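Local atomic coordinates of deoxyhypusine synthase, putative (Entamoeba histolytica, PDB entry 7L9R), a protein that probably acts as a deoxyhypusine synthase, an NAD-dependent transferase that in this family begins the conversion of a lysine of eIF5A to hypusine. Residues Q191-M196 against S205-A210. Residues are numbered along the deposited sequence; the frame is centred on the assembly and turned at random.
Sequences QLITMM and SVITWA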
loop_
_atom_site.group_PDB
_atom_site.type_symbol
_atom_site.label_atom_id
_atom_site.label_comp_id
_atom_site.label_asym_id
_atom_site.label_seq_id
_atom_site.Cartn_x
_atom_site.Cartn_y
_atom_site.Cartn_z
ATOM N N GLN B 191 -7.420 22.944 -26.167
ATOM C CA GLN B 191 -7.346 24.226 -26.861
ATOM C C GLN B 191 -6.833 25.331 -25.945
ATOM O O GLN B 191 -5.995 26.141 -26.354
ATOM C CB GLN B 191 -8.712 24.617 -27.419
ATOM C CG GLN B 191 -9.257 23.701 -28.486
ATOM C CD GLN B 191 -10.697 24.043 -28.837
ATOM O OE1 GLN B 191 -11.280 24.981 -28.279
ATOM N NE2 GLN B 191 -11.277 23.286 -29.765
ATOM N N LEU B 192 -7.335 25.385 -24.708
ATOM C CA LEU B 192 -6.861 26.380 -23.750
ATOM C C LEU B 192 -5.378 26.208 -23.470
ATOM O O LEU B 192 -4.652 27.194 -23.289
ATOM C CB LEU B 192 -7.663 26.274 -22.448
ATOM C CG LEU B 192 -9.142 26.674 -22.534
ATOM C CD1 LEU B 192 -9.831 26.457 -21.200
ATOM C CD2 LEU B 192 -9.283 28.124 -22.978
ATOM N N ILE B 193 -4.912 24.960 -23.414
ATOM C CA ILE B 193 -3.514 24.707 -23.097
ATOM C C ILE B 193 -2.624 25.107 -24.267
ATOM O O ILE B 193 -1.506 25.594 -24.074
ATOM C CB ILE B 193 -3.327 23.239 -22.680
ATOM C CG1 ILE B 193 -4.070 22.997 -21.359
ATOM C CG2 ILE B 193 -1.831 22.906 -22.536
ATOM C CD1 ILE B 193 -4.187 21.545 -20.952
ATOM N N THR B 194 -3.104 24.911 -25.498
ATOM C CA THR B 194 -2.387 25.417 -26.665
ATOM C C THR B 194 -2.247 26.935 -26.595
ATOM O O THR B 194 -1.145 27.480 -26.749
ATOM C CB THR B 194 -3.117 24.998 -27.944
ATOM O OG1 THR B 194 -3.104 23.569 -28.053
ATOM C CG2 THR B 194 -2.452 25.601 -29.173
ATOM N N MET B 195 -3.358 27.632 -26.334
ATOM C CA MET B 195 -3.336 29.089 -26.247
ATOM C C MET B 195 -2.409 29.571 -25.138
ATOM O O MET B 195 -1.692 30.567 -25.307
ATOM C CB MET B 195 -4.754 29.618 -26.031
ATOM C CG MET B 195 -5.649 29.522 -27.260
ATOM S SD MET B 195 -7.398 29.785 -26.859
ATOM C CE MET B 195 -8.153 29.135 -28.348
ATOM N N MET B 196 -2.402 28.874 -24.001
ATOM C CA MET B 196 -1.514 29.251 -22.902
ATOM C C MET B 196 -0.051 29.064 -23.292
ATOM O O MET B 196 0.794 29.921 -22.998
ATOM C CB MET B 196 -1.857 28.434 -21.650
ATOM C CG MET B 196 -3.100 28.931 -20.908
ATOM S SD MET B 196 -3.496 28.115 -19.331
ATOM C CE MET B 196 -4.329 26.618 -19.871
ATOM N N SER B 205 9.416 25.791 -20.825
ATOM C CA SER B 205 8.161 25.182 -20.408
ATOM C C SER B 205 7.721 24.089 -21.376
ATOM O O SER B 205 8.012 24.128 -22.577
ATOM C CB SER B 205 7.060 26.235 -20.290
ATOM O OG SER B 205 6.454 26.465 -21.542
ATOM N N VAL B 206 7.019 23.100 -20.825
ATOM C CA VAL B 206 6.445 22.034 -21.639
ATOM C C VAL B 206 5.404 22.600 -22.605
ATOM O O VAL B 206 5.412 22.287 -23.805
ATOM C CB VAL B 206 5.847 20.940 -20.732
ATOM C CG1 VAL B 206 5.051 19.933 -21.548
ATOM C CG2 VAL B 206 6.953 20.239 -19.925
ATOM N N ILE B 207 4.509 23.464 -22.109
ATOM C CA ILE B 207 3.360 23.847 -22.932
ATOM C C ILE B 207 3.771 24.731 -24.106
ATOM O O ILE B 207 3.165 24.656 -25.182
ATOM C CB ILE B 207 2.255 24.525 -22.093
ATOM C CG1 ILE B 207 2.743 25.848 -21.501
ATOM C CG2 ILE B 207 1.753 23.582 -21.004
ATOM C CD1 ILE B 207 1.648 26.628 -20.816
ATOM N N THR B 208 4.801 25.564 -23.953
ATOM C CA THR B 208 5.230 26.363 -25.100
ATOM C C THR B 208 5.735 25.470 -26.224
ATOM O O THR B 208 5.400 25.684 -27.396
ATOM C CB THR B 208 6.305 27.368 -24.696
ATOM O OG1 THR B 208 5.747 28.349 -23.807
ATOM C CG2 THR B 208 6.877 28.057 -25.935
ATOM N N TRP B 209 6.526 24.451 -25.886
ATOM C CA TRP B 209 7.041 23.543 -26.905
ATOM C C TRP B 209 5.955 22.620 -27.442
ATOM O O TRP B 209 6.038 22.180 -28.594
ATOM C CB TRP B 209 8.207 22.729 -26.348
ATOM C CG TRP B 209 9.521 23.467 -26.400
ATOM C CD1 TRP B 209 10.179 24.040 -25.354
ATOM C CD2 TRP B 209 10.322 23.712 -27.563
ATOM N NE1 TRP B 209 11.337 24.623 -25.787
ATOM C CE2 TRP B 209 11.453 24.438 -27.140
ATOM C CE3 TRP B 209 10.194 23.388 -28.917
ATOM C CZ2 TRP B 209 12.455 24.848 -28.024
ATOM C CZ3 TRP B 209 11.198 23.797 -29.801
ATOM C CH2 TRP B 209 12.313 24.514 -29.346
ATOM N N ALA B 210 4.944 22.299 -26.632
ATOM C CA ALA B 210 3.843 21.497 -27.151
ATOM C C ALA B 210 3.041 22.275 -28.184
ATOM O O ALA B 210 2.622 21.716 -29.205
ATOM C CB ALA B 210 2.949 21.021 -26.014
HETATM O O HOH W 1 0.503 23.718 -25.258
#
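With its CG1 between the backbone N and the carbonyl carbon (chi1 64°) and an extended chi2 of 173°, Ile207 brings CD1 to Met196, while its CG2, anti to the carbonyl carbon, is set against Ile193. The two segments belong to consecutive helices joined by a short loop beside the parallel sheet of a Rossmann-like deoxyhypusine synthase fold: helix 189-200 is followed by helix 206-212, which leads to strand 216-218, outermost in this chain's sheet. On Ile193, CG2 lies anti to the backbone N and meets Ile207 CG2 at 4.0 Å, the two side chains crossing at about a right angle. The other branch of Ile207 ends against Met196, with CD1 3.9 Å from Met196 C and 4.0 Å from Met196 CB. The Met196 side chain, bent at chi3 (-81°), touches Leu170 and Phe173 of helix 160-179, whereas Ile125 of helix 124-130 touches both isoleucines. At the start of the second helix, N-cap Ser205 OG shares a 3.0 Å hydrogen bond with Thr208 OG1, and Asp128 accepts from the N-H groups of Val206 and Ile207. No direct hydrogen bond links the segments; instead one water donates to Ile193 O at 3.0 Å and to Ile207 O at 2.8 Å.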